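Local coordinates for fucolectin-related protein (Streptococcus pneumoniae, PDB 2WMF) that probably hydrolyses host blood group carbohydrate antigens as the catalytic module of a family 98 glycoside hydrolase, at residues His180-Trp185 with Arg217-Thr222; Trp185-Ile190 with Ser224-Phe229; Phe339-Gly344 with Leu374-Glu379. All coordinates share one frame; numbering follows the deposited sequence.

How the contacts relate
Following the chain, strand 176-180 of the eight-stranded parallel barrel runs into helix 184-192, and after strand 207-212 the chain enters helix 219-231. Contact 1 closes a loop of 31 residues by joining the starts of these two helices; contact 2 joins them one turn further on. Their segments alternate along the chain, so the two loops cross, and they share Trp185, with centres about 7 Å apart. Contact 3 follows in series, pairing strand 337-340 with strand 376-377 in a small three-stranded sheet. It touches contact 2 through Glu188 O to His378 NE2 (2.9 Å) and Ser224 OG to Leu374 O (2.6 Å), tying that sheet to both barrel helices.

Contact 1 of 3, residues His180-Trp185 with Arg217-Thr222; sequences HDHEKW and RDDAGT
Asp218 OD2 accepts the backbone N of Lys184 at 2.9 Å with a nearly straight N-H...O angle of 169°, approached on the carboxylate's anti side but tilted out of its plane. The other oxygen, Asp218 OD1, forms a salt bridge of 3.2 Å with Lys184 NZ, which arrives from above the carboxylate plane. Lys184 reaches it because its chain, extended beyond CG, passes obliquely over the carboxylate, with CE 3.6 Å from Gly221 CA. A second backbone donor, Glu183 N, uses Thr222 OG1 as its acceptor at 3.1 Å, with a more bent angle of 143°. That hydroxyl gives its own proton to Asp218 O, which also receives Thr222 N from the opposite face of its carbonyl plane. The Thr222 side chain covers one face of the His182 ring: OG1 stands 3.6 Å above the plane over its centre, and CB makes a CH-pi contact 4.0 Å from the centroid, while Arg217 O and Asp219 OD1 lie at the edge near CE1. In the next shell, one water donates to Asp218 OD2 and Glu183 OE1 and accepts from Arg217 NE; another links Asp218 OD2 to Trp185 N. Trp185 NE1 holds Glu183 OE1 at 2.9 Å, and Glu361 shares Lys184 NZ and accepts from Gly221 N. The contact joins the starts of helices that follow neighbouring strands 176-180 and 207-212 of a (beta/alpha)8 barrel: Asp218 precedes helix 219-231, yet its carboxylate serves the first turn of helix 184-192. With one backbone N-H, two donating waters and an ammonium around it, this carboxylate is probably stabilised as the anion.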
# COMPACT_ATOMS: atom_id res chain seq x y z
N HIS A 180 -7.77 -1.71 -9.29
CA HIS A 180 -6.94 -0.61 -8.77
C HIS A 180 -7.33 0.67 -9.49
O HIS A 180 -7.26 0.78 -10.73
CB HIS A 180 -5.45 -0.87 -9.05
CG HIS A 180 -4.82 -1.95 -8.23
ND1 HIS A 180 -4.49 -1.80 -6.89
CD2 HIS A 180 -4.38 -3.18 -8.59
CE1 HIS A 180 -3.90 -2.91 -6.46
NE2 HIS A 180 -3.81 -3.76 -7.46
N ASP A 181 -7.71 1.69 -8.72
CA ASP A 181 -8.08 2.99 -9.30
C ASP A 181 -8.13 4.04 -8.20
O ASP A 181 -7.83 3.74 -7.04
CB ASP A 181 -9.40 2.89 -10.12
CG ASP A 181 -9.21 3.20 -11.58
OD1 ASP A 181 -8.38 4.08 -11.88
OD2 ASP A 181 -9.87 2.51 -12.42
N HIS A 182 -8.42 5.27 -8.57
CA HIS A 182 -8.16 6.40 -7.69
C HIS A 182 -9.10 7.56 -7.96
O HIS A 182 -9.65 7.67 -9.07
CB HIS A 182 -6.71 6.85 -7.85
CG HIS A 182 -6.10 7.30 -6.58
ND1 HIS A 182 -5.78 8.61 -6.28
CD2 HIS A 182 -5.81 6.58 -5.47
CE1 HIS A 182 -5.27 8.66 -5.06
NE2 HIS A 182 -5.30 7.45 -4.54
N GLU A 183 -9.20 8.43 -6.95
CA GLU A 183 -9.91 9.70 -6.93
C GLU A 183 -11.32 9.57 -6.43
O GLU A 183 -12.00 8.60 -6.73
CB GLU A 183 -9.79 10.44 -8.28
CG GLU A 183 -8.29 10.70 -8.68
CD GLU A 183 -8.12 11.55 -9.95
OE1 GLU A 183 -9.01 12.36 -10.27
OE2 GLU A 183 -7.05 11.44 -10.57
N LYS A 184 -11.77 10.58 -5.71
CA LYS A 184 -13.07 10.54 -5.05
C LYS A 184 -14.21 10.46 -6.09
O LYS A 184 -15.07 9.60 -6.01
CB LYS A 184 -13.28 11.78 -4.18
CG LYS A 184 -12.26 11.94 -3.01
CD LYS A 184 -12.15 13.40 -2.55
CE LYS A 184 -10.94 13.67 -1.67
NZ LYS A 184 -10.46 15.12 -1.70
N TRP A 185 -14.23 11.40 -7.04
CA TRP A 185 -15.32 11.44 -8.05
C TRP A 185 -15.38 10.10 -8.81
O TRP A 185 -16.46 9.62 -9.15
CB TRP A 185 -15.11 12.62 -9.02
CG TRP A 185 -13.97 12.38 -9.94
CD1 TRP A 185 -12.63 12.64 -9.70
CD2 TRP A 185 -14.02 11.73 -11.21
NE1 TRP A 185 -11.86 12.16 -10.75
CE2 TRP A 185 -12.69 11.61 -11.69
CE3 TRP A 185 -15.07 11.23 -12.01
CZ2 TRP A 185 -12.41 11.04 -12.92
CZ3 TRP A 185 -14.76 10.62 -13.23
CH2 TRP A 185 -13.45 10.51 -13.64
N ARG A 217 -3.44 13.11 -6.18
CA ARG A 217 -4.67 13.83 -5.78
C ARG A 217 -5.52 12.85 -4.96
O ARG A 217 -5.44 11.61 -5.16
CB ARG A 217 -5.53 14.22 -6.98
CG ARG A 217 -4.94 15.03 -8.05
CD ARG A 217 -6.04 15.21 -9.12
NE ARG A 217 -7.20 15.88 -8.54
CZ ARG A 217 -7.28 17.19 -8.29
NH1 ARG A 217 -6.26 18.01 -8.60
NH2 ARG A 217 -8.37 17.67 -7.71
N ASP A 218 -6.30 13.39 -4.05
CA ASP A 218 -7.33 12.64 -3.38
C ASP A 218 -6.84 11.45 -2.60
O ASP A 218 -7.58 10.48 -2.44
CB ASP A 218 -8.41 12.16 -4.38
CG ASP A 218 -9.28 13.28 -4.91
OD1 ASP A 218 -9.12 14.45 -4.48
OD2 ASP A 218 -10.15 12.99 -5.77
N ASP A 219 -5.61 11.49 -2.06
CA ASP A 219 -5.10 10.29 -1.36
C ASP A 219 -5.93 9.91 -0.11
O ASP A 219 -6.19 8.72 0.14
CB ASP A 219 -3.61 10.42 -1.00
CG ASP A 219 -2.69 10.28 -2.21
OD1 ASP A 219 -3.19 10.05 -3.34
OD2 ASP A 219 -1.45 10.34 -2.02
N ALA A 220 -6.31 10.91 0.69
CA ALA A 220 -7.06 10.67 1.95
C ALA A 220 -8.51 10.26 1.58
O ALA A 220 -9.06 9.23 2.09
CB ALA A 220 -7.03 11.91 2.86
N GLY A 221 -9.14 11.00 0.67
CA GLY A 221 -10.48 10.67 0.26
C GLY A 221 -10.60 9.28 -0.35
O GLY A 221 -11.61 8.58 -0.15
N THR A 222 -9.58 8.87 -1.10
CA THR A 222 -9.63 7.60 -1.78
C THR A 222 -9.55 6.47 -0.75
O THR A 222 -10.29 5.49 -0.83
CB THR A 222 -8.55 7.45 -2.89
OG1 THR A 222 -8.76 8.44 -3.92
CG2 THR A 222 -8.57 6.02 -3.55
O HOH W 1 -5.13 6.66 -1.27
O HOH W 2 -9.56 14.21 -8.27
O HOH W 3 -12.61 13.89 -6.66

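Contact 2 of 3, residues Trp185-Ile190 with Ser224-Phe229; sequences WFWETI and SIVSGF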
# COMPACT_ATOMS: atom_id res chain seq x y z
N TRP A 185 -14.23 11.40 -7.04
CA TRP A 185 -15.32 11.44 -8.05
C TRP A 185 -15.38 10.10 -8.81
O TRP A 185 -16.46 9.62 -9.15
CB TRP A 185 -15.11 12.62 -9.02
CG TRP A 185 -13.97 12.38 -9.94
CD1 TRP A 185 -12.63 12.64 -9.70
CD2 TRP A 185 -14.02 11.73 -11.21
NE1 TRP A 185 -11.86 12.16 -10.75
CE2 TRP A 185 -12.69 11.61 -11.69
CE3 TRP A 185 -15.07 11.23 -12.01
CZ2 TRP A 185 -12.41 11.04 -12.92
CZ3 TRP A 185 -14.76 10.62 -13.23
CH2 TRP A 185 -13.45 10.51 -13.64
N PHE A 186 -14.21 9.49 -9.05
CA PHE A 186 -14.10 8.29 -9.86
C PHE A 186 -14.79 7.12 -9.13
O PHE A 186 -15.66 6.44 -9.66
CB PHE A 186 -12.63 7.96 -10.18
CG PHE A 186 -12.49 6.72 -11.02
CD1 PHE A 186 -12.53 6.79 -12.39
CD2 PHE A 186 -12.42 5.48 -10.41
CE1 PHE A 186 -12.48 5.66 -13.19
CE2 PHE A 186 -12.37 4.30 -11.20
CZ PHE A 186 -12.43 4.40 -12.61
N TRP A 187 -14.36 6.87 -7.90
CA TRP A 187 -14.95 5.78 -7.15
C TRP A 187 -16.43 6.04 -6.86
O TRP A 187 -17.25 5.07 -6.81
CB TRP A 187 -14.15 5.49 -5.86
CG TRP A 187 -12.91 4.71 -6.11
CD1 TRP A 187 -11.64 5.09 -5.85
CD2 TRP A 187 -12.82 3.36 -6.62
NE1 TRP A 187 -10.76 4.09 -6.19
CE2 TRP A 187 -11.46 3.03 -6.68
CE3 TRP A 187 -13.76 2.42 -7.06
CZ2 TRP A 187 -11.00 1.77 -7.14
CZ3 TRP A 187 -13.31 1.20 -7.56
CH2 TRP A 187 -11.94 0.88 -7.58
N GLU A 188 -16.81 7.29 -6.64
CA GLU A 188 -18.23 7.63 -6.47
C GLU A 188 -19.01 7.18 -7.73
O GLU A 188 -20.10 6.59 -7.68
CB GLU A 188 -18.41 9.12 -6.21
CG GLU A 188 -18.03 9.55 -4.84
CD GLU A 188 -17.90 11.06 -4.65
OE1 GLU A 188 -18.23 11.85 -5.60
OE2 GLU A 188 -17.52 11.44 -3.52
N THR A 189 -18.40 7.42 -8.89
CA THR A 189 -19.05 7.14 -10.16
C THR A 189 -19.17 5.65 -10.40
O THR A 189 -20.24 5.15 -10.83
CB THR A 189 -18.28 7.87 -11.32
OG1 THR A 189 -18.36 9.28 -11.10
CG2 THR A 189 -18.92 7.59 -12.65
N ILE A 190 -18.12 4.91 -10.07
CA ILE A 190 -18.15 3.44 -10.28
C ILE A 190 -19.30 2.80 -9.50
O ILE A 190 -20.04 2.00 -10.06
CB ILE A 190 -16.79 2.77 -9.90
CG1 ILE A 190 -15.69 3.32 -10.82
CG2 ILE A 190 -16.87 1.24 -9.87
CD1 ILE A 190 -15.98 3.31 -12.25
N SER A 224 -10.55 6.66 2.28
CA SER A 224 -11.81 6.69 3.03
C SER A 224 -12.92 5.95 2.27
O SER A 224 -13.75 5.19 2.85
CB SER A 224 -12.25 8.12 3.34
OG SER A 224 -11.41 8.71 4.32
N ILE A 225 -13.02 6.23 0.97
CA ILE A 225 -14.09 5.67 0.14
C ILE A 225 -13.86 4.18 -0.11
O ILE A 225 -14.78 3.37 -0.04
CB ILE A 225 -14.18 6.43 -1.22
CG1 ILE A 225 -14.70 7.83 -1.01
CG2 ILE A 225 -15.08 5.69 -2.22
CD1 ILE A 225 -14.59 8.71 -2.30
N VAL A 226 -12.63 3.83 -0.46
CA VAL A 226 -12.32 2.43 -0.80
C VAL A 226 -12.47 1.55 0.46
O VAL A 226 -13.11 0.48 0.40
CB VAL A 226 -11.00 2.27 -1.55
CG1 VAL A 226 -10.59 0.77 -1.70
CG2 VAL A 226 -11.06 3.02 -2.94
N SER A 227 -11.87 1.96 1.57
CA SER A 227 -12.06 1.19 2.80
C SER A 227 -13.55 1.25 3.22
O SER A 227 -14.12 0.27 3.74
CB SER A 227 -11.11 1.65 3.90
OG SER A 227 -11.47 2.85 4.51
N GLY A 228 -14.24 2.34 2.92
CA GLY A 228 -15.68 2.45 3.18
C GLY A 228 -16.50 1.40 2.41
O GLY A 228 -17.48 0.85 2.95
N PHE A 229 -16.11 1.09 1.18
CA PHE A 229 -16.77 0.01 0.39
C PHE A 229 -16.67 -1.35 1.11
O PHE A 229 -17.62 -2.11 1.17
CB PHE A 229 -16.14 -0.14 -1.00
CG PHE A 229 -16.39 1.01 -1.97
CD1 PHE A 229 -17.56 1.73 -1.99
CD2 PHE A 229 -15.42 1.30 -2.91
CE1 PHE A 229 -17.76 2.71 -2.94
CE2 PHE A 229 -15.60 2.27 -3.84
CZ PHE A 229 -16.74 2.99 -3.86
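Trp187 presents one face of its indole to Val226, whose CG2 methyl stands over the five-membered ring, 3.6 Å from the centroid and 18° off the normal. This CH-pi contact is made by the Val226 branch beside the backbone N, since CG1 takes the position anti to that N. Phe229 meets the same indole at its six-membered part: the planes are inclined at 73° with centroids 5.9 Å apart, an oblique pair in which Phe229 CE2 lies 3.7 Å from Trp187 CE3. The Phe229 ring also turns an edge to the backbone, placing CZ in line with Trp187 O at 3.6 Å. Ile225 touches the root of the tryptophan side chain, its CG2 3.8 Å from Trp187 CB. The two segments belong to adjacent outer helices of the (beta/alpha)8 barrel and run roughly parallel, 28° between their directions and 10.3 Å apart at closest approach, a separation bridged by the tryptophan. Farther out, Leu209 of strand 207-212 touches both Trp187 and Phe229, placing the cluster between the helices and the barrel wall. No hydrogen bond crosses between these segments: cohesion rests on apolar and CH-pi contacts, while the buried indole N-H is directed to Asp181 O in a weak bond.

Contact 3 of 3, residues Phe339-Gly344 with Leu374-Glu379; sequences FWNGEG and LPVIHE
Phe339 O accepts the backbone N of Ile377 at 2.8 Å and is also approached by Val376 CA, a CA-H...O contact of 3.1 Å. This oxygen lies within a parallel bridge register, Phe339 opposite Val376 and Trp340 opposite Ile377, which Phe339 N to Pro375 O and Asn341 N to Ile377 O continue; the latter is nearly straight at 174°. Side chains leave on alternate faces: Phe339 CB meets Val376 CG2 at 4.1 Å on one, Trp340 CD1 meets Ile377 CB at 4.0 Å on the other. With CG anti to the backbone N (chi1 -177°), the indole of Trp340 swings across the neighbouring strand's end, where NE1 makes a weak bond, bent to 129°, with His378 O at the ring edge, alongside a second weak one to Ile381 O. One indole face is packed by Gly342 CA, 3.4 Å above its plane. Beyond the strands a water accepts from Asn341 ND2 and Glu379 N and donates to Glu379 OE2 at 2.6 Å; Arg345 forms a salt bridge with the same carboxylate oxygen. Asn341 OD1 accepts from Ile346 N, and ND2 also bonds Glu188 OE2. Strand 337-340 is the middle one of its three-stranded parallel sheet, between 376-377 and 394-396. Helix 383-389 packs on the face carrying Trp340 and Ile377, whereas Val376 touches helix 219-231 and His378 touches Met191 and Asn192 of helix 184-192.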
# COMPACT_ATOMS: atom_id res chain seq x y z
N PHE A 339 -18.52 9.67 7.40
CA PHE A 339 -19.08 10.67 6.49
C PHE A 339 -19.85 9.92 5.42
O PHE A 339 -19.28 9.11 4.67
CB PHE A 339 -18.00 11.53 5.86
CG PHE A 339 -18.56 12.64 4.99
CD1 PHE A 339 -18.81 13.91 5.50
CD2 PHE A 339 -18.91 12.39 3.67
CE1 PHE A 339 -19.35 14.90 4.72
CE2 PHE A 339 -19.47 13.37 2.88
CZ PHE A 339 -19.68 14.62 3.40
N TRP A 340 -21.15 10.22 5.34
CA TRP A 340 -22.04 9.67 4.32
C TRP A 340 -22.27 10.66 3.20
O TRP A 340 -22.61 11.84 3.46
CB TRP A 340 -23.41 9.33 4.94
CG TRP A 340 -24.38 8.68 3.99
CD1 TRP A 340 -24.13 7.67 3.12
CD2 TRP A 340 -25.78 8.95 3.91
NE1 TRP A 340 -25.28 7.31 2.45
CE2 TRP A 340 -26.31 8.09 2.91
CE3 TRP A 340 -26.62 9.88 4.52
CZ2 TRP A 340 -27.66 8.11 2.55
CZ3 TRP A 340 -27.98 9.90 4.14
CH2 TRP A 340 -28.47 9.03 3.16
N ASN A 341 -22.05 10.17 1.99
CA ASN A 341 -22.19 10.95 0.75
C ASN A 341 -23.64 11.20 0.37
O ASN A 341 -23.90 11.73 -0.70
CB ASN A 341 -21.54 10.24 -0.43
CG ASN A 341 -20.10 10.59 -0.64
OD1 ASN A 341 -19.49 11.36 0.11
ND2 ASN A 341 -19.55 10.04 -1.71
N GLY A 342 -24.61 10.86 1.22
CA GLY A 342 -26.04 10.97 0.86
C GLY A 342 -26.67 12.35 0.74
O GLY A 342 -27.75 12.45 0.16
N GLU A 343 -26.04 13.38 1.28
CA GLU A 343 -26.54 14.78 1.20
C GLU A 343 -25.44 15.70 0.66
O GLU A 343 -25.25 16.82 1.16
CB GLU A 343 -27.07 15.28 2.57
CG GLU A 343 -28.13 14.37 3.13
CD GLU A 343 -28.57 14.65 4.57
OE1 GLU A 343 -28.17 15.65 5.21
OE2 GLU A 343 -29.32 13.77 5.06
N GLY A 344 -24.71 15.20 -0.33
CA GLY A 344 -23.57 15.89 -0.91
C GLY A 344 -22.32 15.07 -0.69
O GLY A 344 -22.16 14.49 0.37
N LEU A 374 -10.97 7.93 8.44
CA LEU A 374 -12.40 8.20 8.65
C LEU A 374 -13.19 7.60 7.45
O LEU A 374 -12.93 7.95 6.30
CB LEU A 374 -12.65 9.71 8.75
CG LEU A 374 -12.45 10.36 10.09
CD1 LEU A 374 -12.45 11.89 9.98
CD2 LEU A 374 -13.61 9.90 11.04
N PRO A 375 -14.06 6.61 7.69
CA PRO A 375 -14.80 6.03 6.55
C PRO A 375 -15.74 7.02 5.86
O PRO A 375 -16.44 7.83 6.53
CB PRO A 375 -15.61 4.89 7.22
CG PRO A 375 -14.89 4.59 8.50
CD PRO A 375 -14.43 5.95 8.96
N VAL A 376 -15.72 6.97 4.53
CA VAL A 376 -16.72 7.61 3.71
C VAL A 376 -17.62 6.52 3.17
O VAL A 376 -17.13 5.56 2.57
CB VAL A 376 -16.11 8.47 2.56
CG1 VAL A 376 -17.20 8.84 1.53
CG2 VAL A 376 -15.49 9.71 3.11
N ILE A 377 -18.92 6.67 3.44
CA ILE A 377 -19.90 5.70 2.97
C ILE A 377 -20.61 6.27 1.72
O ILE A 377 -21.06 7.40 1.69
CB ILE A 377 -20.95 5.37 4.07
CG1 ILE A 377 -20.27 5.01 5.41
CG2 ILE A 377 -21.88 4.19 3.58
CD1 ILE A 377 -19.29 3.81 5.32
N HIS A 378 -20.72 5.43 0.70
CA HIS A 378 -21.26 5.83 -0.60
C HIS A 378 -22.77 6.12 -0.52
O HIS A 378 -23.50 5.55 0.33
CB HIS A 378 -20.99 4.70 -1.59
CG HIS A 378 -21.19 5.07 -3.02
ND1 HIS A 378 -22.42 4.96 -3.65
CD2 HIS A 378 -20.31 5.49 -3.96
CE1 HIS A 378 -22.28 5.33 -4.92
NE2 HIS A 378 -21.00 5.64 -5.13
N GLU A 379 -23.25 7.00 -1.39
CA GLU A 379 -24.65 7.39 -1.41
C GLU A 379 -25.65 6.25 -1.64
O GLU A 379 -26.81 6.38 -1.25
CB GLU A 379 -24.88 8.46 -2.49
CG GLU A 379 -24.71 7.97 -3.90
CD GLU A 379 -24.40 9.10 -4.87
OE1 GLU A 379 -25.37 9.57 -5.51
OE2 GLU A 379 -23.22 9.48 -4.99
O HOH W 4 -21.46 8.47 -3.36